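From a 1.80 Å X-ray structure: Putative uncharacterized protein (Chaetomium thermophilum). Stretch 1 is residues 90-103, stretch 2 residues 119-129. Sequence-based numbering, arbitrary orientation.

Stretch 1 (90-103) DCFDVHVINADYRF
Stretch 2 119-129: VRMMMALTVSG

What forms the apolar centre? On one face of the two-stranded antiparallel ladder, Phe92, Val94 and Val96 lie across from Val127, Leu125 and Met123. Val94 (chi1 p) sets CG2 3.6 Å from Met123 CB, Val96 (t) brings CG2 to 3.9 Å from Met121 SD, and Leu125 (t, p) places CD1 4.1 Å from CD2 of Phe92 (p). Beta-branched valine suits the extended backbone at 94, 96 and 127. Phe92 CA lies 4.3 Å from Val127 CA, Val94 CA 4.4 Å from Leu125 CA and Val96 CA 4.4 Å from Met123 CA.

How do the backbones pair? The paired strands run antiparallel, with 158° between their N-to-C directions. Cys91, Asp93 and His95 form two-way hydrogen-bonded pairs with Ser128, Thr126 and Ala124: Asp93 N to Thr126 O is 3.0 Å, Thr126 N to Asp93 O 2.9 Å, and Ala124 N to His95 O 2.7 Å. The side chains of these pairs occupy the other face; there Asp93 CB packs 3.8 Å from Thr126 CG2, and small Ala124 leaves CB 3.9 Å from Ile97 CG2.

What happens where the register slips? At Ile97 (phi/psi -105/-12) a bulge shifts the pairing by one. Met122 O accepts from Ile97 N at 2.8 Å and, weakly, from Asn98 N at 3.3 Å, while Met122 N reaches Asn98 O at 2.9 Å. The long, flexible Met122 (t, t, chi3 -122°) lays CG 3.6 Å from Ile97 CG1 and CE 3.6 Å from CE1 of buried Tyr101 (t).

How is the polar edge closed? The CA-to-CB bond of Arg120 (m, t, m, chi4 106°) points toward the first stretch, and the guanidinium meets acceptors at its edge. Its NH2 makes a salt bridge to Asp100 OD1 at 2.7 Å; NH1 donates to Tyr101 O at 2.9 Å. Arg102 NE also bridges Asp100 OD1, at 3.2 Å, so one carboxylate oxygen serves both arginines.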

ATOM      1  N   ASP B  90       6.036  11.154   4.484  1.00 12.01           N
ATOM      2  CA  ASP B  90       7.456  11.005   4.178  1.00 17.50           C
ATOM      3  C   ASP B  90       7.675  10.329   2.833  1.00 19.09           C
ATOM      4  O   ASP B  90       8.658  10.600   2.146  1.00 20.44           O
ATOM      5  CB  ASP B  90       8.157  10.200   5.276  1.00 20.82           C
ATOM      6  CG  ASP B  90       8.375  11.004   6.545  1.00 27.48           C
ATOM      7  OD1 ASP B  90       8.646  12.219   6.451  1.00 30.23           O
ATOM      8  OD2 ASP B  90       8.283  10.414   7.643  1.00 27.76           O
ATOM      9  N   CYS B  91       6.763   9.440   2.457  1.00 16.75           N
ATOM     10  CA  CYS B  91       6.864   8.770   1.167  1.00 16.91           C
ATOM     11  C   CYS B  91       5.552   8.127   0.770  1.00 16.06           C
ATOM     12  O   CYS B  91       4.700   7.848   1.612  1.00 11.62           O
ATOM     13  CB  CYS B  91       7.967   7.705   1.197  1.00 16.31           C
ATOM     14  SG  CYS B  91       7.670   6.327   2.340  1.00 21.88           S
ATOM     15  N   PHE B  92       5.385   7.918  -0.528  1.00 15.57           N
ATOM     16  CA  PHE B  92       4.298   7.088  -1.016  1.00 16.18           C
ATOM     17  C   PHE B  92       4.703   6.405  -2.307  1.00 16.59           C
ATOM     18  O   PHE B  92       5.658   6.815  -2.973  1.00 16.47           O
ATOM     19  CB  PHE B  92       3.017   7.906  -1.216  1.00 14.15           C
ATOM     20  CG  PHE B  92       3.141   9.000  -2.237  1.00 22.08           C
ATOM     21  CD1 PHE B  92       3.603  10.256  -1.873  1.00 19.61           C
ATOM     22  CD2 PHE B  92       2.780   8.779  -3.557  1.00 21.81           C
ATOM     23  CE1 PHE B  92       3.710  11.267  -2.807  1.00 24.90           C
ATOM     24  CE2 PHE B  92       2.886   9.789  -4.497  1.00 25.19           C
ATOM     25  CZ  PHE B  92       3.350  11.034  -4.121  1.00 23.62           C
ATOM     26  N   ASP B  93       3.971   5.353  -2.645  1.00 15.82           N
ATOM     27  CA  ASP B  93       4.250   4.553  -3.825  1.00 16.44           C
ATOM     28  C   ASP B  93       2.933   4.004  -4.338  1.00 14.46           C
ATOM     29  O   ASP B  93       2.061   3.642  -3.547  1.00 13.58           O
ATOM     30  CB  ASP B  93       5.223   3.419  -3.498  1.00 23.12           C
ATOM     31  CG  ASP B  93       5.543   2.555  -4.700  1.00 27.25           C
ATOM     32  OD1 ASP B  93       6.497   2.890  -5.436  1.00 31.15           O
ATOM     33  OD2 ASP B  93       4.850   1.536  -4.903  1.00 26.13           O
ATOM     34  N   VAL B  94       2.784   3.958  -5.655  1.00 13.79           N
ATOM     35  CA  VAL B  94       1.544   3.478  -6.251  1.00 13.63           C
ATOM     36  C   VAL B  94       1.813   2.484  -7.370  1.00 12.69           C
ATOM     37  O   VAL B  94       2.717   2.678  -8.184  1.00 11.52           O
ATOM     38  CB  VAL B  94       0.691   4.650  -6.793  1.00 15.86           C
ATOM     39  CG1 VAL B  94       1.459   5.451  -7.844  1.00 16.85           C
ATOM     40  CG2 VAL B  94      -0.638   4.138  -7.352  1.00 17.12           C
ATOM     41  N   HIS B  95       1.017   1.416  -7.375  1.00 11.99           N
ATOM     42  CA  HIS B  95       0.995   0.415  -8.437  1.00 14.94           C
ATOM     43  C   HIS B  95      -0.412   0.305  -9.005  1.00 14.75           C
ATOM     44  O   HIS B  95      -1.391   0.360  -8.263  1.00 17.32           O
ATOM     45  CB  HIS B  95       1.411  -0.969  -7.930  1.00 13.91           C
ATOM     46  CG  HIS B  95       2.826  -1.057  -7.455  1.00 17.63           C
ATOM     47  ND1 HIS B  95       3.350  -2.212  -6.915  1.00 17.83           N
ATOM     48  CD2 HIS B  95       3.829  -0.149  -7.446  1.00 19.10           C
ATOM     49  CE1 HIS B  95       4.612  -2.009  -6.587  1.00 20.25           C
ATOM     50  NE2 HIS B  95       4.927  -0.764  -6.895  1.00 18.74           N
ATOM     51  N   VAL B  96      -0.505   0.118 -10.314  1.00 13.33           N
ATOM     52  CA  VAL B  96      -1.775  -0.199 -10.952  1.00 11.51           C
ATOM     53  C   VAL B  96      -1.989  -1.704 -10.862  1.00 15.66           C
ATOM     54  O   VAL B  96      -1.156  -2.482 -11.336  1.00 17.82           O
ATOM     55  CB  VAL B  96      -1.798   0.267 -12.414  1.00 12.94           C
ATOM     56  CG1 VAL B  96      -3.084  -0.175 -13.111  1.00 16.83           C
ATOM     57  CG2 VAL B  96      -1.637   1.781 -12.481  1.00 15.38           C
ATOM     58  N   ILE B  97      -3.094  -2.112 -10.240  1.00 12.16           N
ATOM     59  CA  ILE B  97      -3.386  -3.534 -10.060  1.00 12.03           C
ATOM     60  C   ILE B  97      -4.487  -3.989 -11.011  1.00 12.34           C
ATOM     61  O   ILE B  97      -4.725  -5.183 -11.159  1.00 13.36           O
ATOM     62  CB  ILE B  97      -3.783  -3.853  -8.607  1.00 10.38           C
ATOM     63  CG1 ILE B  97      -4.945  -2.969  -8.145  1.00 14.40           C
ATOM     64  CG2 ILE B  97      -2.576  -3.674  -7.704  1.00 14.32           C
ATOM     65  CD1 ILE B  97      -5.483  -3.333  -6.772  1.00 14.87           C
ATOM     66  N   ASN B  98      -5.160  -3.035 -11.648  1.00 12.08           N
ATOM     67  CA  ASN B  98      -6.039  -3.344 -12.773  1.00 11.41           C
ATOM     68  C   ASN B  98      -6.120  -2.149 -13.705  1.00 13.52           C
ATOM     69  O   ASN B  98      -6.810  -1.172 -13.416  1.00 17.19           O
ATOM     70  CB  ASN B  98      -7.438  -3.739 -12.302  1.00 13.00           C
ATOM     71  CG  ASN B  98      -8.316  -4.241 -13.439  1.00 13.78           C
ATOM     72  OD1 ASN B  98      -7.876  -4.336 -14.587  1.00 12.46           O
ATOM     73  ND2 ASN B  98      -9.560  -4.577 -13.119  1.00 14.88           N
ATOM     74  N   ALA B  99      -5.406  -2.236 -14.821  1.00 15.58           N
ATOM     75  CA  ALA B  99      -5.379  -1.172 -15.816  1.00 16.29           C
ATOM     76  C   ALA B  99      -6.619  -1.203 -16.704  1.00 17.13           C
ATOM     77  O   ALA B  99      -6.804  -0.319 -17.541  1.00 18.11           O
ATOM     78  CB  ALA B  99      -4.122  -1.285 -16.666  1.00 20.36           C
ATOM     79  N   ASP B 100      -7.454  -2.225 -16.523  1.00 15.31           N
ATOM     80  CA  ASP B 100      -8.670  -2.396 -17.315  1.00 14.82           C
ATOM     81  C   ASP B 100      -9.879  -2.411 -16.390  1.00 15.57           C
ATOM     82  O   ASP B 100     -10.769  -3.244 -16.527  1.00 15.66           O
ATOM     83  CB  ASP B 100      -8.603  -3.689 -18.136  1.00 14.53           C
ATOM     84  CG  ASP B 100      -9.718  -3.795 -19.174  1.00 21.76           C
ATOM     85  OD1 ASP B 100     -10.267  -2.753 -19.593  1.00 21.65           O
ATOM     86  OD2 ASP B 100     -10.047  -4.936 -19.563  1.00 23.09           O
ATOM     87  N   TYR B 101      -9.894  -1.498 -15.431  1.00 15.00           N
ATOM     88  CA  TYR B 101     -10.971  -1.450 -14.454  1.00 13.33           C
ATOM     89  C   TYR B 101     -12.276  -1.064 -15.146  1.00 16.36           C
ATOM     90  O   TYR B 101     -12.321  -0.067 -15.870  1.00 19.45           O
ATOM     91  CB  TYR B 101     -10.625  -0.468 -13.335  1.00 10.84           C
ATOM     92  CG  TYR B 101     -11.633  -0.451 -12.217  1.00 10.09           C
ATOM     93  CD1 TYR B 101     -11.520  -1.326 -11.145  1.00 10.50           C
ATOM     94  CD2 TYR B 101     -12.703   0.430 -12.236  1.00  8.58           C
ATOM     95  CE1 TYR B 101     -12.445  -1.319 -10.121  1.00 12.92           C
ATOM     96  CE2 TYR B 101     -13.631   0.446 -11.221  1.00  9.79           C
ATOM     97  CZ  TYR B 101     -13.496  -0.431 -10.164  1.00 11.17           C
ATOM     98  OH  TYR B 101     -14.424  -0.413  -9.152  1.00 11.16           O
ATOM     99  N   ARG B 102     -13.323  -1.864 -14.937  1.00 15.33           N
ATOM    100  CA  ARG B 102     -14.578  -1.698 -15.671  1.00 18.65           C
ATOM    101  C   ARG B 102     -15.820  -1.584 -14.799  1.00 17.06           C
ATOM    102  O   ARG B 102     -16.905  -1.317 -15.318  1.00 14.80           O
ATOM    103  CB  ARG B 102     -14.805  -2.875 -16.622  1.00 21.26           C
ATOM    104  CG  ARG B 102     -13.653  -3.200 -17.532  1.00 27.81           C
ATOM    105  CD  ARG B 102     -14.107  -4.068 -18.690  1.00 36.32           C
ATOM    106  NE  ARG B 102     -13.241  -3.905 -19.854  1.00 40.73           N
ATOM    107  CZ  ARG B 102     -13.639  -4.035 -21.115  1.00 41.81           C
ATOM    108  NH1 ARG B 102     -14.902  -4.333 -21.397  1.00 38.90           N
ATOM    109  NH2 ARG B 102     -12.771  -3.863 -22.100  1.00 43.07           N
ATOM    110  N   PHE B 103     -15.704  -1.814 -13.497  1.00 12.67           N
ATOM    111  CA  PHE B 103     -16.917  -1.873 -12.692  1.00 12.12           C
ATOM    112  C   PHE B 103     -17.606  -0.515 -12.642  1.00 15.01           C
ATOM    113  O   PHE B 103     -16.987   0.498 -12.320  1.00 12.28           O
ATOM    114  CB  PHE B 103     -16.655  -2.359 -11.269  1.00 13.37           C
ATOM    115  CG  PHE B 103     -17.909  -2.457 -10.456  1.00 12.80           C
ATOM    116  CD1 PHE B 103     -18.792  -3.505 -10.664  1.00 16.17           C
ATOM    117  CD2 PHE B 103     -18.241  -1.480  -9.538  1.00 14.68           C
ATOM    118  CE1 PHE B 103     -19.968  -3.595  -9.948  1.00 18.37           C
ATOM    119  CE2 PHE B 103     -19.422  -1.562  -8.812  1.00 16.31           C
ATOM    120  CZ  PHE B 103     -20.285  -2.625  -9.020  1.00 16.95           C
ATOM    121  N   VAL B 119      -6.201   5.855 -17.548  1.00 15.17           N
ATOM    122  CA  VAL B 119      -7.400   6.496 -17.013  1.00 14.20           C
ATOM    123  C   VAL B 119      -8.199   5.513 -16.156  1.00 16.80           C
ATOM    124  O   VAL B 119      -8.546   5.817 -15.014  1.00 18.88           O
ATOM    125  CB  VAL B 119      -8.282   7.054 -18.155  1.00 18.25           C
ATOM    126  CG1 VAL B 119      -9.640   7.531 -17.633  1.00 22.32           C
ATOM    127  CG2 VAL B 119      -7.556   8.197 -18.857  1.00 18.26           C
ATOM    128  N   ARG B 120      -8.477   4.336 -16.705  1.00 15.18           N
ATOM    129  CA  ARG B 120      -9.292   3.341 -16.018  1.00 15.20           C
ATOM    130  C   ARG B 120      -8.427   2.488 -15.101  1.00 14.99           C
ATOM    131  O   ARG B 120      -8.342   1.267 -15.254  1.00 17.62           O
ATOM    132  CB  ARG B 120     -10.035   2.467 -17.033  1.00 15.32           C
ATOM    133  CG  ARG B 120     -11.027   3.259 -17.867  1.00 15.46           C
ATOM    134  CD  ARG B 120     -11.977   2.373 -18.655  1.00 16.23           C
ATOM    135  NE  ARG B 120     -11.295   1.604 -19.698  1.00 18.64           N
ATOM    136  CZ  ARG B 120     -11.040   0.298 -19.643  1.00 19.64           C
ATOM    137  NH1 ARG B 120     -11.400  -0.430 -18.593  1.00 19.07           N
ATOM    138  NH2 ARG B 120     -10.418  -0.288 -20.657  1.00 21.92           N
ATOM    139  N   MET B 121      -7.804   3.154 -14.134  1.00 14.79           N
ATOM    140  CA  MET B 121      -6.832   2.531 -13.243  1.00 17.35           C
ATOM    141  C   MET B 121      -7.406   2.195 -11.880  1.00 16.48           C
ATOM    142  O   MET B 121      -7.997   3.052 -11.217  1.00 17.18           O
ATOM    143  CB  MET B 121      -5.635   3.458 -13.031  1.00 21.07           C
ATOM    144  CG  MET B 121      -4.902   3.868 -14.290  1.00 25.70           C
ATOM    145  SD  MET B 121      -3.513   4.955 -13.898  1.00 22.43           S
ATOM    146  CE  MET B 121      -4.353   6.410 -13.284  1.00 28.44           C
ATOM    147  N   MET B 122      -7.214   0.947 -11.463  1.00 14.07           N
ATOM    148  CA  MET B 122      -7.373   0.560 -10.072  1.00 14.06           C
ATOM    149  C   MET B 122      -5.977   0.527  -9.467  1.00 14.97           C
ATOM    150  O   MET B 122      -5.105  -0.189  -9.962  1.00 15.44           O
ATOM    151  CB  MET B 122      -8.054  -0.798  -9.945  1.00 12.59           C
ATOM    152  CG  MET B 122      -8.163  -1.319  -8.535  1.00 18.38           C
ATOM    153  SD  MET B 122      -8.927  -2.953  -8.538  1.00 19.88           S
ATOM    154  CE  MET B 122     -10.338  -2.647  -7.485  1.00 16.80           C
ATOM    155  N   MET B 123      -5.765   1.306  -8.414  1.00 12.20           N
ATOM    156  CA  MET B 123      -4.427   1.493  -7.865  1.00  9.25           C
ATOM    157  C   MET B 123      -4.293   1.011  -6.432  1.00 10.86           C
ATOM    158  O   MET B 123      -5.206   1.163  -5.622  1.00 10.48           O
ATOM    159  CB  MET B 123      -4.035   2.968  -7.933  1.00  8.65           C
ATOM    160  CG  MET B 123      -3.753   3.451  -9.346  1.00 13.70           C
ATOM    161  SD  MET B 123      -3.687   5.244  -9.485  1.00 18.90           S
ATOM    162  CE  MET B 123      -5.407   5.673  -9.213  1.00 17.85           C
ATOM    163  N   ALA B 124      -3.134   0.428  -6.146  1.00  6.97           N
ATOM    164  CA  ALA B 124      -2.711   0.115  -4.783  1.00 12.13           C
ATOM    165  C   ALA B 124      -1.717   1.174  -4.334  1.00 10.87           C
ATOM    166  O   ALA B 124      -0.615   1.262  -4.872  1.00 13.07           O
ATOM    167  CB  ALA B 124      -2.091  -1.268  -4.715  1.00 14.26           C
ATOM    168  N   LEU B 125      -2.122   1.982  -3.359  1.00  7.86           N
ATOM    169  CA  LEU B 125      -1.313   3.092  -2.867  1.00  8.91           C
ATOM    170  C   LEU B 125      -0.847   2.817  -1.449  1.00 10.13           C
ATOM    171  O   LEU B 125      -1.651   2.440  -0.604  1.00 14.70           O
ATOM    172  CB  LEU B 125      -2.124   4.391  -2.912  1.00 12.53           C
ATOM    173  CG  LEU B 125      -1.527   5.626  -2.230  1.00 14.47           C
ATOM    174  CD1 LEU B 125      -0.291   6.104  -2.969  1.00 16.39           C
ATOM    175  CD2 LEU B 125      -2.571   6.730  -2.138  1.00 12.17           C
ATOM    176  N   THR B 126       0.445   2.994  -1.194  1.00  9.85           N
ATOM    177  CA  THR B 126       0.970   2.916   0.167  1.00 10.81           C
ATOM    178  C   THR B 126       1.591   4.258   0.542  1.00 12.42           C
ATOM    179  O   THR B 126       2.261   4.894  -0.274  1.00 13.35           O
ATOM    180  CB  THR B 126       2.006   1.780   0.325  1.00 13.39           C
ATOM    181  OG1 THR B 126       2.470   1.742   1.679  1.00 18.55           O
ATOM    182  CG2 THR B 126       3.190   1.970  -0.611  1.00 16.29           C
ATOM    183  N   VAL B 127       1.337   4.687   1.775  1.00 11.38           N
ATOM    184  CA  VAL B 127       1.802   5.978   2.268  1.00  9.40           C
ATOM    185  C   VAL B 127       2.378   5.782   3.649  1.00  9.16           C
ATOM    186  O   VAL B 127       1.788   5.088   4.473  1.00  8.71           O
ATOM    187  CB  VAL B 127       0.674   7.024   2.344  1.00  8.42           C
ATOM    188  CG1 VAL B 127       1.232   8.377   2.764  1.00 14.24           C
ATOM    189  CG2 VAL B 127      -0.066   7.128   1.011  1.00 11.34           C
ATOM    190  N   SER B 128       3.520   6.402   3.908  1.00  6.55           N
ATOM    191  CA  SER B 128       4.139   6.307   5.220  1.00  6.69           C
ATOM    192  C   SER B 128       4.633   7.669   5.675  1.00 11.49           C
ATOM    193  O   SER B 128       4.948   8.539   4.863  1.00 11.04           O
ATOM    194  CB  SER B 128       5.288   5.297   5.201  1.00 12.03           C
ATOM    195  OG  SER B 128       4.795   3.987   4.962  1.00 15.89           O
ATOM    196  N   GLY B 129       4.679   7.850   6.987  1.00 11.58           N
ATOM    197  CA  GLY B 129       5.112   9.110   7.550  1.00 14.99           C
ATOM    198  C   GLY B 129       5.006   9.086   9.056  1.00 13.44           C
ATOM    199  O   GLY B 129       4.998   8.013   9.662  1.00 12.47           O
TER